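Long-range contacts in hypothetical protein PH1136 (Pyrococcus horikoshii, PDB 1IXL), which is of unknown function but has the hot-dog fold of the thioesterase superfamily and may, like its relatives, hydrolyse acyl-CoA thioesters: residues 25-29 with 90-94; 33-37 with 80-84; 51-56 with 114-119; 59-65 with 101-105. All blocks are in the same frame, centred on the assembly; numbering follows the deposited sequence.

Contact 1: 25-29 with 90-94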
loop_
_atom_site.group_PDB
_atom_site.type_symbol
_atom_site.label_atom_id
_atom_site.label_comp_id
_atom_site.label_asym_id
_atom_site.label_seq_id
_atom_site.Cartn_x
_atom_site.Cartn_y
_atom_site.Cartn_z
ATOM N N GLU A 25 1.388 13.117 -8.147
ATOM C CA GLU A 25 2.380 13.681 -7.236
ATOM C C GLU A 25 1.962 13.561 -5.766
ATOM O O GLU A 25 0.920 14.084 -5.357
ATOM C CB GLU A 25 2.596 15.156 -7.557
ATOM C CG GLU A 25 3.483 15.904 -6.558
ATOM C CD GLU A 25 4.930 15.456 -6.600
ATOM O OE1 GLU A 25 5.297 14.704 -7.530
ATOM O OE2 GLU A 25 5.698 15.869 -5.703
ATOM N N GLY A 26 2.776 12.843 -4.998
ATOM C CA GLY A 26 2.536 12.669 -3.574
ATOM C C GLY A 26 1.323 11.871 -3.132
ATOM O O GLY A 26 0.997 11.875 -1.939
ATOM N N TYR A 27 0.685 11.157 -4.057
ATOM C CA TYR A 27 -0.524 10.408 -3.709
ATOM C C TYR A 27 -0.778 9.220 -4.643
ATOM O O TYR A 27 -0.519 9.283 -5.848
ATOM C CB TYR A 27 -1.709 11.377 -3.745
ATOM C CG TYR A 27 -3.057 10.787 -3.383
ATOM C CD1 TYR A 27 -3.463 10.700 -2.054
ATOM C CD2 TYR A 27 -3.913 10.292 -4.371
ATOM C CE1 TYR A 27 -4.682 10.135 -1.709
ATOM C CE2 TYR A 27 -5.144 9.717 -4.029
ATOM C CZ TYR A 27 -5.514 9.647 -2.695
ATOM O OH TYR A 27 -6.725 9.099 -2.334
ATOM N N ALA A 28 -1.274 8.121 -4.084
ATOM C CA ALA A 28 -1.565 6.949 -4.908
ATOM C C ALA A 28 -2.699 6.122 -4.322
ATOM O O ALA A 28 -2.952 6.159 -3.120
ATOM C CB ALA A 28 -0.333 6.089 -5.061
ATOM N N GLU A 29 -3.388 5.399 -5.202
ATOM C CA GLU A 29 -4.487 4.538 -4.808
ATOM C C GLU A 29 -4.291 3.204 -5.505
ATOM O O GLU A 29 -3.999 3.146 -6.708
ATOM C CB GLU A 29 -5.840 5.155 -5.187
ATOM C CG GLU A 29 -6.173 6.427 -4.408
ATOM C CD GLU A 29 -7.567 6.950 -4.711
ATOM O OE1 GLU A 29 -8.284 6.304 -5.516
ATOM O OE2 GLU A 29 -7.946 7.999 -4.138
ATOM N N LYS A 90 -5.429 4.116 0.066
ATOM C CA LYS A 90 -5.173 5.496 -0.327
ATOM C C LYS A 90 -3.978 6.006 0.488
ATOM O O LYS A 90 -4.048 6.119 1.705
ATOM C CB LYS A 90 -6.429 6.348 -0.094
ATOM C CG LYS A 90 -7.612 5.814 -0.925
ATOM C CD LYS A 90 -8.863 6.683 -0.862
ATOM C CE LYS A 90 -10.029 5.928 -1.517
ATOM N NZ LYS A 90 -11.288 6.731 -1.439
ATOM N N ALA A 91 -2.885 6.302 -0.210
ATOM C CA ALA A 91 -1.625 6.740 0.404
ATOM C C ALA A 91 -1.222 8.172 0.052
ATOM O O ALA A 91 -1.223 8.541 -1.111
ATOM C CB ALA A 91 -0.509 5.788 -0.024
ATOM N N LYS A 92 -0.879 8.975 1.059
ATOM C CA LYS A 92 -0.453 10.355 0.805
ATOM C C LYS A 92 0.802 10.711 1.602
ATOM O O LYS A 92 0.914 10.363 2.773
ATOM C CB LYS A 92 -1.563 11.349 1.159
ATOM C CG LYS A 92 -1.137 12.818 0.909
ATOM C CD LYS A 92 -2.281 13.799 1.053
ATOM C CE LYS A 92 -2.789 13.899 2.479
ATOM N NZ LYS A 92 -3.724 15.072 2.624
ATOM N N ILE A 93 1.765 11.364 0.956
ATOM C CA ILE A 93 2.966 11.780 1.656
ATOM C C ILE A 93 2.497 12.892 2.590
ATOM O O ILE A 93 1.908 13.869 2.135
ATOM C CB ILE A 93 4.019 12.341 0.692
ATOM C CG1 ILE A 93 4.547 11.221 -0.209
ATOM C CG2 ILE A 93 5.170 12.956 1.482
ATOM C CD1 ILE A 93 5.559 11.706 -1.246
ATOM N N ILE A 94 2.706 12.730 3.894
ATOM C CA ILE A 94 2.267 13.761 4.830
ATOM C C ILE A 94 3.430 14.582 5.381
ATOM O O ILE A 94 3.218 15.635 5.994
ATOM C CB ILE A 94 1.444 13.186 6.019
ATOM C CG1 ILE A 94 2.244 12.106 6.760
ATOM C CG2 ILE A 94 0.101 12.648 5.514
ATOM C CD1 ILE A 94 1.635 11.740 8.118
HETATM O O HOH W 1 -10.641 8.777 -3.980
#
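Ala-28 and Ala-91 form the antiparallel hydrogen-bonded pair that joins strand 27-29 to strand 90-94 in the sheet. Three backbone bonds hold the edges together: Ala-91 N meets Ala-28 O at 2.9 Å and an almost straight 177°, Ala-28 N returns to Ala-91 O at 3.0 Å, and Ile-93 N reaches Gly-26 O at 3.0 Å. Gly-26 sits in the turn ahead of the strand, and Ile-93 CD1 rests on its CA.

On the face carrying Tyr-27, Glu-29, Lys-90 and Lys-92 the aliphatic parts of the lysines pack on the tyrosine. With CG anti to the backbone N (chi1 -179°), the tyrosine ring runs alongside the extended Lys-90 chain, Tyr-27 OH ending 3.5 Å from Lys-90 CD, while Lys-92 CB meets the ring edge 3.8 Å from Tyr-27 CD1.

Polar ends gather at one point. Glu-29 OE2 accepts from Tyr-27 OH, at a modelled length too short to be trusted, and from a water at 2.8 Å that Lys-90 NZ holds weakly; Lys-90 also makes a cation-pi contact with Tyr-108.

Since Glu-29 OE2 and Lys-90 NZ remain 4.5 Å apart, the opposite charges are probably coupled through this water and not by a direct salt bridge.

Contact 2: 33-37 with 80-84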
loop_
_atom_site.group_PDB
_atom_site.type_symbol
_atom_site.label_atom_id
_atom_site.label_comp_id
_atom_site.label_asym_id
_atom_site.label_seq_id
_atom_site.Cartn_x
_atom_site.Cartn_y
_atom_site.Cartn_z
ATOM N N GLU A 33 -8.634 -7.197 -4.751
ATOM C CA GLU A 33 -9.780 -8.089 -4.575
ATOM C C GLU A 33 -9.188 -9.237 -3.757
ATOM O O GLU A 33 -8.237 -9.894 -4.201
ATOM C CB GLU A 33 -10.270 -8.626 -5.928
ATOM C CG GLU A 33 -11.125 -7.638 -6.716
ATOM C CD GLU A 33 -12.469 -7.384 -6.058
ATOM O OE1 GLU A 33 -13.213 -6.501 -6.551
ATOM O OE2 GLU A 33 -12.783 -8.073 -5.053
ATOM N N THR A 34 -9.704 -9.458 -2.557
ATOM C CA THR A 34 -9.166 -10.541 -1.745
ATOM C C THR A 34 -9.623 -11.891 -2.286
ATOM O O THR A 34 -10.754 -12.020 -2.774
ATOM C CB THR A 34 -9.563 -10.392 -0.275
ATOM O OG1 THR A 34 -10.987 -10.322 -0.153
ATOM C CG2 THR A 34 -8.933 -9.135 0.303
ATOM N N ILE A 35 -8.730 -12.881 -2.225
ATOM C CA ILE A 35 -9.013 -14.224 -2.727
ATOM C C ILE A 35 -8.908 -15.294 -1.659
ATOM O O ILE A 35 -8.362 -15.068 -0.572
ATOM C CB ILE A 35 -8.079 -14.625 -3.902
ATOM C CG1 ILE A 35 -6.612 -14.491 -3.480
ATOM C CG2 ILE A 35 -8.383 -13.759 -5.118
ATOM C CD1 ILE A 35 -5.619 -14.925 -4.570
ATOM N N ASP A 36 -9.415 -16.474 -1.992
ATOM C CA ASP A 36 -9.456 -17.583 -1.055
ATOM C C ASP A 36 -8.120 -18.020 -0.440
ATOM O O ASP A 36 -8.077 -18.460 0.706
ATOM C CB ASP A 36 -10.152 -18.768 -1.721
ATOM C CG ASP A 36 -10.654 -19.767 -0.718
ATOM O OD1 ASP A 36 -9.986 -20.797 -0.508
ATOM O OD2 ASP A 36 -11.711 -19.496 -0.119
ATOM N N GLU A 37 -7.029 -17.892 -1.186
ATOM C CA GLU A 37 -5.727 -18.295 -0.666
ATOM C C GLU A 37 -5.235 -17.405 0.474
ATOM O O GLU A 37 -4.333 -17.789 1.226
ATOM C CB GLU A 37 -4.680 -18.309 -1.793
ATOM C CG GLU A 37 -4.935 -19.381 -2.864
ATOM C CD GLU A 37 -5.888 -18.925 -3.964
ATOM O OE1 GLU A 37 -7.006 -18.447 -3.669
ATOM O OE2 GLU A 37 -5.503 -19.047 -5.143
ATOM N N PRO A 80 -11.990 -6.424 10.588
ATOM C CA PRO A 80 -11.557 -7.670 9.958
ATOM C C PRO A 80 -11.919 -7.686 8.482
ATOM O O PRO A 80 -12.928 -7.120 8.077
ATOM C CB PRO A 80 -12.302 -8.737 10.761
ATOM C CG PRO A 80 -13.634 -8.037 11.069
ATOM C CD PRO A 80 -13.138 -6.659 11.493
ATOM N N VAL A 81 -11.085 -8.326 7.669
ATOM C CA VAL A 81 -11.339 -8.396 6.237
ATOM C C VAL A 81 -11.718 -9.834 5.911
ATOM O O VAL A 81 -11.094 -10.777 6.397
ATOM C CB VAL A 81 -10.069 -7.973 5.422
ATOM C CG1 VAL A 81 -10.259 -8.259 3.935
ATOM C CG2 VAL A 81 -9.802 -6.494 5.630
ATOM N N LYS A 82 -12.749 -9.994 5.090
ATOM C CA LYS A 82 -13.234 -11.318 4.724
ATOM C C LYS A 82 -12.994 -11.599 3.247
ATOM O O LYS A 82 -13.078 -10.693 2.428
ATOM C CB LYS A 82 -14.735 -11.403 5.078
ATOM C CG LYS A 82 -15.609 -12.061 4.040
ATOM C CD LYS A 82 -17.097 -11.960 4.398
ATOM C CE LYS A 82 -17.461 -12.883 5.542
ATOM N NZ LYS A 82 -17.218 -14.319 5.198
ATOM N N VAL A 83 -12.672 -12.841 2.898
ATOM C CA VAL A 83 -12.440 -13.181 1.488
ATOM C C VAL A 83 -13.626 -12.696 0.674
ATOM O O VAL A 83 -14.770 -12.905 1.067
ATOM C CB VAL A 83 -12.299 -14.701 1.269
ATOM C CG1 VAL A 83 -12.476 -15.033 -0.218
ATOM C CG2 VAL A 83 -10.934 -15.167 1.750
ATOM N N GLY A 84 -13.350 -12.050 -0.454
ATOM C CA GLY A 84 -14.426 -11.515 -1.267
ATOM C C GLY A 84 -14.502 -10.003 -1.130
ATOM O O GLY A 84 -15.093 -9.333 -1.978
HETATM O O HOH W 2 -15.463 -8.551 -4.525
#
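Val-81 meets Thr-34 through methyl groups, Val-81 CG1 lying 4.0 Å from Thr-34 CG2 as the two side chains cross obliquely. Val-46 and Leu-87 also pack on Val-81, so this end of the contact is buried. At Lys-82 the side chain turns outward and the backbone takes over: Lys-82 O comes within 3.3 Å of Thr-34 OG1, while its N is bonded to Asp-85 OD2.

Val-83 lays its two methyls against the peptide that links Ile-35 to Asp-36. Its CG2 stands 3.5 Å from Ile-35 O, and CG1, set anti to the backbone N of the valine (chi1 163°), is 3.8 Å from Asp-36 N.

Gly-84, at a positive phi of 106°, directs its N at Thr-34. The bond to Thr-34 OG1 is short, 2.9 Å, but bent and weak, and a longer weak one goes to Thr-34 O. The threonine hydroxyl has its stronger partner in Asp-85 O, so it links two consecutive residues of the turn. Farther out, one water donates to both Glu-33 OE2, at 2.8 Å, and Gly-84 O, at 2.7 Å.

Two loops thus meet at nearly a right angle beyond the end of the sheet: the exit from strand 27-33, on the way to the central helix of the hot-dog fold, and the turn leading into strand 86-97, its neighbour in that sheet.

Contact 3: 51-56 with 114-119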
loop_
_atom_site.group_PDB
_atom_site.type_symbol
_atom_site.label_atom_id
_atom_site.label_comp_id
_atom_site.label_asym_id
_atom_site.label_seq_id
_atom_site.Cartn_x
_atom_site.Cartn_y
_atom_site.Cartn_z
ATOM N N THR A 51 -3.440 -7.298 3.686
ATOM C CA THR A 51 -3.945 -5.945 3.827
ATOM C C THR A 51 -2.770 -4.991 4.014
ATOM O O THR A 51 -2.737 -3.881 3.438
ATOM C CB THR A 51 -4.859 -5.852 5.038
ATOM O OG1 THR A 51 -5.865 -6.857 4.930
ATOM C CG2 THR A 51 -5.520 -4.475 5.096
ATOM N N PHE A 52 -1.803 -5.418 4.822
ATOM C CA PHE A 52 -0.596 -4.608 5.048
ATOM C C PHE A 52 0.201 -4.488 3.747
ATOM O O PHE A 52 0.700 -3.413 3.420
ATOM C CB PHE A 52 0.301 -5.250 6.119
ATOM C CG PHE A 52 1.629 -4.530 6.322
ATOM C CD1 PHE A 52 1.777 -3.577 7.323
ATOM C CD2 PHE A 52 2.716 -4.808 5.504
ATOM C CE1 PHE A 52 3.005 -2.902 7.505
ATOM C CE2 PHE A 52 3.955 -4.141 5.665
ATOM C CZ PHE A 52 4.095 -3.184 6.673
ATOM N N GLY A 53 0.319 -5.596 3.011
ATOM C CA GLY A 53 1.071 -5.577 1.772
ATOM C C GLY A 53 0.453 -4.572 0.825
ATOM O O GLY A 53 1.155 -3.810 0.168
ATOM N N LEU A 54 -0.875 -4.584 0.729
ATOM C CA LEU A 54 -1.543 -3.612 -0.138
ATOM C C LEU A 54 -1.226 -2.186 0.317
ATOM O O LEU A 54 -0.877 -1.321 -0.505
ATOM C CB LEU A 54 -3.065 -3.835 -0.136
ATOM C CG LEU A 54 -3.949 -2.670 -0.619
ATOM C CD1 LEU A 54 -3.702 -2.387 -2.095
ATOM C CD2 LEU A 54 -5.418 -3.020 -0.405
ATOM N N ALA A 55 -1.349 -1.916 1.610
ATOM C CA ALA A 55 -1.051 -0.557 2.088
ATOM C C ALA A 55 0.412 -0.151 1.829
ATOM O O ALA A 55 0.699 0.987 1.448
ATOM C CB ALA A 55 -1.370 -0.437 3.583
ATOM N N ASP A 56 1.325 -1.092 2.053
ATOM C CA ASP A 56 2.779 -0.896 1.849
ATOM C C ASP A 56 3.029 -0.474 0.383
ATOM O O ASP A 56 3.737 0.496 0.104
ATOM C CB ASP A 56 3.485 -2.237 2.171
ATOM C CG ASP A 56 5.004 -2.217 1.936
ATOM O OD1 ASP A 56 5.538 -1.252 1.335
ATOM O OD2 ASP A 56 5.661 -3.212 2.355
ATOM N N VAL A 114 -10.386 -0.268 7.194
ATOM C CA VAL A 114 -10.031 -1.576 7.741
ATOM C C VAL A 114 -8.587 -1.553 8.258
ATOM O O VAL A 114 -8.186 -2.413 9.034
ATOM C CB VAL A 114 -10.196 -2.722 6.687
ATOM C CG1 VAL A 114 -11.645 -2.775 6.205
ATOM C CG2 VAL A 114 -9.241 -2.518 5.498
ATOM N N LEU A 115 -7.803 -0.574 7.801
ATOM C CA LEU A 115 -6.430 -0.424 8.269
ATOM C C LEU A 115 -5.989 1.030 8.159
ATOM O O LEU A 115 -6.357 1.715 7.216
ATOM C CB LEU A 115 -5.456 -1.299 7.447
ATOM C CG LEU A 115 -3.963 -1.149 7.845
ATOM C CD1 LEU A 115 -3.240 -2.473 7.613
ATOM C CD2 LEU A 115 -3.274 -0.011 7.047
ATOM N N GLU A 116 -5.209 1.500 9.124
ATOM C CA GLU A 116 -4.677 2.859 9.055
ATOM C C GLU A 116 -3.232 2.767 9.513
ATOM O O GLU A 116 -2.902 2.024 10.449
ATOM C CB GLU A 116 -5.459 3.839 9.961
ATOM C CG GLU A 116 -5.656 3.350 11.401
ATOM C CD GLU A 116 -6.265 4.396 12.325
ATOM O OE1 GLU A 116 -7.174 5.127 11.875
ATOM O OE2 GLU A 116 -5.841 4.469 13.506
ATOM N N GLY A 117 -2.353 3.516 8.868
ATOM C CA GLY A 117 -0.970 3.436 9.291
ATOM C C GLY A 117 -0.071 4.520 8.766
ATOM O O GLY A 117 -0.454 5.259 7.861
ATOM N N LYS A 118 1.110 4.624 9.372
ATOM C CA LYS A 118 2.125 5.574 8.955
ATOM C C LYS A 118 3.267 4.730 8.409
ATOM O O LYS A 118 3.701 3.778 9.061
ATOM C CB LYS A 118 2.633 6.400 10.132
ATOM C CG LYS A 118 1.666 7.470 10.596
ATOM C CD LYS A 118 2.408 8.603 11.306
ATOM C CE LYS A 118 1.427 9.471 12.087
ATOM N NZ LYS A 118 0.065 9.426 11.474
ATOM N N PHE A 119 3.730 5.056 7.210
ATOM C CA PHE A 119 4.818 4.318 6.582
ATOM C C PHE A 119 6.003 5.271 6.368
ATOM O O PHE A 119 5.865 6.316 5.723
ATOM C CB PHE A 119 4.338 3.725 5.252
ATOM C CG PHE A 119 3.264 2.675 5.418
ATOM C CD1 PHE A 119 1.994 3.025 5.864
ATOM C CD2 PHE A 119 3.555 1.330 5.213
ATOM C CE1 PHE A 119 1.020 2.032 6.113
ATOM C CE2 PHE A 119 2.600 0.343 5.453
ATOM C CZ PHE A 119 1.340 0.690 5.902
#
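Phe-52 O accepts the helical bond from Asp-56 N at 2.8 Å, and the two residues so linked both lean on Phe-119 of the strand. This is the core packing of a hot-dog fold, helix 48-63 lying along the sheet; here the axes of 51-56 and 115-119 run 9.7 Å apart and cross at -48°. Across the interface the side-chain contacts are mainly apolar.

At the start of the strand, a classic beta bulge turns both Val-114 and Leu-115 to Val-107. Leu-115 reaches to the helix with both branches: CD1 is 3.9 Å from Thr-51 CG2, the two side chains passing antiparallel, and CD2 is 4.0 Å from Ala-55 CB. Thr-51 CG2 also touches Val-114 CG2.

Phe-119 fills the other end. Its CG lies anti to the carbonyl carbon (chi1 -65°), which brings the ring back along the strand until CE1 passes 4.0 Å from the CA of Gly-117, which has no side chain. Ala-55 O stands over one face of this ring. The Phe-52 ring comes up obliquely, its plane turned 42° from that of Phe-119 and the centroids 5.6 Å apart, neither stacked nor edge-on. From the sheet, Val-75 and Val-105 pack on Phe-119 as well, so the ring is buried between helix and strands. Ala-55 makes the tightest approach: its CB lies 3.7 Å from Phe-119 CZ.

Contact 4: 59-65 with 101-105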
loop_
_atom_site.group_PDB
_atom_site.type_symbol
_atom_site.label_atom_id
_atom_site.label_comp_id
_atom_site.label_asym_id
_atom_site.label_seq_id
_atom_site.Cartn_x
_atom_site.Cartn_y
_atom_site.Cartn_z
ATOM N N ALA A 59 1.911 3.037 -0.443
ATOM C CA ALA A 59 2.872 3.970 0.127
ATOM C C ALA A 59 4.083 4.131 -0.807
ATOM O O ALA A 59 4.539 5.253 -1.049
ATOM C CB ALA A 59 3.320 3.467 1.516
HETATM N N MSE A 60 4.582 3.021 -1.347
HETATM C CA MSE A 60 5.706 3.072 -2.267
HETATM C C MSE A 60 5.313 3.893 -3.502
HETATM O O MSE A 60 6.148 4.602 -4.072
HETATM C CB MSE A 60 6.126 1.661 -2.712
HETATM C CG MSE A 60 6.602 0.711 -1.593
HETATM SE SE MSE A 60 8.123 1.223 -0.743
HETATM C CE MSE A 60 7.525 2.310 0.293
ATOM N N LEU A 61 4.054 3.800 -3.933
ATOM C CA LEU A 61 3.630 4.566 -5.118
ATOM C C LEU A 61 3.315 6.015 -4.813
ATOM O O LEU A 61 3.320 6.849 -5.718
ATOM C CB LEU A 61 2.443 3.898 -5.837
ATOM C CG LEU A 61 2.792 2.500 -6.371
ATOM C CD1 LEU A 61 1.656 1.933 -7.227
ATOM C CD2 LEU A 61 4.060 2.574 -7.183
ATOM N N ALA A 62 3.036 6.332 -3.554
ATOM C CA ALA A 62 2.791 7.719 -3.207
ATOM C C ALA A 62 4.141 8.452 -3.332
ATOM O O ALA A 62 4.176 9.654 -3.599
ATOM C CB ALA A 62 2.232 7.839 -1.796
ATOM N N VAL A 63 5.250 7.735 -3.147
ATOM C CA VAL A 63 6.574 8.367 -3.290
ATOM C C VAL A 63 6.988 8.212 -4.744
ATOM O O VAL A 63 7.485 9.147 -5.362
ATOM C CB VAL A 63 7.614 7.716 -2.366
ATOM C CG1 VAL A 63 9.000 8.354 -2.597
ATOM C CG2 VAL A 63 7.169 7.895 -0.900
ATOM N N ASN A 64 6.798 7.008 -5.272
ATOM C CA ASN A 64 7.055 6.701 -6.671
ATOM C C ASN A 64 8.424 7.113 -7.194
ATOM O O ASN A 64 8.541 7.762 -8.232
ATOM C CB ASN A 64 5.954 7.336 -7.532
ATOM C CG ASN A 64 5.934 6.796 -8.954
ATOM O OD1 ASN A 64 6.220 5.622 -9.187
ATOM N ND2 ASN A 64 5.581 7.655 -9.918
ATOM N N GLU A 65 9.455 6.706 -6.470
ATOM C CA GLU A 65 10.832 6.983 -6.834
ATOM C C GLU A 65 11.401 5.581 -7.023
ATOM O O GLU A 65 11.145 4.707 -6.207
ATOM C CB GLU A 65 11.515 7.703 -5.677
ATOM C CG GLU A 65 12.531 8.691 -6.110
ATOM C CD GLU A 65 11.949 10.071 -6.304
ATOM O OE1 GLU A 65 11.797 10.793 -5.290
ATOM O OE2 GLU A 65 11.641 10.426 -7.465
ATOM N N LYS A 101 10.481 10.019 3.642
ATOM C CA LYS A 101 9.113 10.451 3.422
ATOM C C LYS A 101 8.170 9.738 4.396
ATOM O O LYS A 101 8.262 8.531 4.571
ATOM C CB LYS A 101 8.704 10.102 1.993
ATOM C CG LYS A 101 9.740 10.489 0.934
ATOM C CD LYS A 101 9.745 11.991 0.701
ATOM C CE LYS A 101 10.674 12.390 -0.448
ATOM N NZ LYS A 101 10.398 11.642 -1.704
ATOM N N ILE A 102 7.288 10.483 5.049
ATOM C CA ILE A 102 6.324 9.865 5.959
ATOM C C ILE A 102 5.014 9.817 5.169
ATOM O O ILE A 102 4.513 10.839 4.712
ATOM C CB ILE A 102 6.149 10.682 7.249
ATOM C CG1 ILE A 102 7.469 10.709 8.022
ATOM C CG2 ILE A 102 5.074 10.057 8.128
ATOM C CD1 ILE A 102 7.444 11.627 9.264
ATOM N N VAL A 103 4.476 8.620 4.985
ATOM C CA VAL A 103 3.260 8.460 4.198
ATOM C C VAL A 103 2.155 7.886 5.062
ATOM O O VAL A 103 2.371 6.918 5.780
ATOM C CB VAL A 103 3.526 7.501 3.035
ATOM C CG1 VAL A 103 2.271 7.314 2.197
ATOM C CG2 VAL A 103 4.688 8.041 2.194
ATOM N N GLU A 104 0.981 8.495 5.015
ATOM C CA GLU A 104 -0.133 7.980 5.788
ATOM C C GLU A 104 -0.942 7.139 4.809
ATOM O O GLU A 104 -1.104 7.513 3.645
ATOM C CB GLU A 104 -0.992 9.124 6.337
ATOM C CG GLU A 104 -2.237 8.643 7.075
ATOM C CD GLU A 104 -2.961 9.766 7.794
ATOM O OE1 GLU A 104 -3.190 10.822 7.155
ATOM O OE2 GLU A 104 -3.300 9.591 8.989
ATOM N N VAL A 105 -1.424 5.988 5.254
ATOM C CA VAL A 105 -2.210 5.146 4.368
ATOM C C VAL A 105 -3.442 4.657 5.113
ATOM O O VAL A 105 -3.388 4.324 6.303
ATOM C CB VAL A 105 -1.419 3.884 3.885
ATOM C CG1 VAL A 105 -2.271 3.084 2.934
ATOM C CG2 VAL A 105 -0.121 4.277 3.196
#
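Ala-59 and Ala-62 bring the last turns of helix 48-63 down on Val-103, in the helix-on-sheet packing that defines the hot-dog fold. Helix 59-63 and strand 101-105 cross at 129°, their axes 8.8 Å apart, a separation consistent with the small alanine side chains.

The close part is largely apolar. Val-103 CG1 touches both alanines, 4.0 Å from Ala-59 CB and from Ala-62 CB. Two residues along the strand, Val-105 CG2 touches Ala-59 CB at 3.9 Å. The other methyl of Val-103, CG2, meets Val-63 CG2 at 4.0 Å, joining the alanine patch to the end of the helix. The packing stays close at Lys-101, whose chain bends at chi2 (-74°) and so follows the valine: Lys-101 CB lies 3.9 Å from Val-63 CG2. Every residue of this part but Val-63 is buried.

Beyond the helix end, where Val-63 and Glu-65 are partly exposed, the polar pairing is looser. Asn-64 leaves the helix with a positive phi, and its side-chain amide is bonded to the backbone of Glu-5 and Arg-7 in the N-terminal segment, which probably helps to hold the turn. The Glu-65 side chain crosses that of Lys-101 at about a right angle, and the resulting salt bridge is long, with Glu-65 OE1 3.9 Å from Lys-101 NZ; the other oxygen makes a weak, long ion pair with Arg-7. The same Lys-101 NZ ends 3.7 Å from Val-63 CG1.

Overall arrangement
All four contacts belong to one hot-dog fold, a six-stranded antiparallel sheet with helix 48-63 packed on it. Contacts 3 and 4 share that helix and, with centres about 11 Å apart, press successive turns of it onto the neighbouring strands 112-123 and 100-109; contact 4 is nested within contact 3 along the chain. Contact 1 lies about 6 Å from contact 4, centre to centre, and carries the same sheet on through strands 86-97 and 27-33. Contact 2, nested inside the loop closed by contact 1, has its centre about 24 Å from those of contacts 1 and 4 and touches contact 3 through Val-81. Contacts 1, 3 and 4 thus form the sheet-and-helix body, with contact 2 joining loops at its far end.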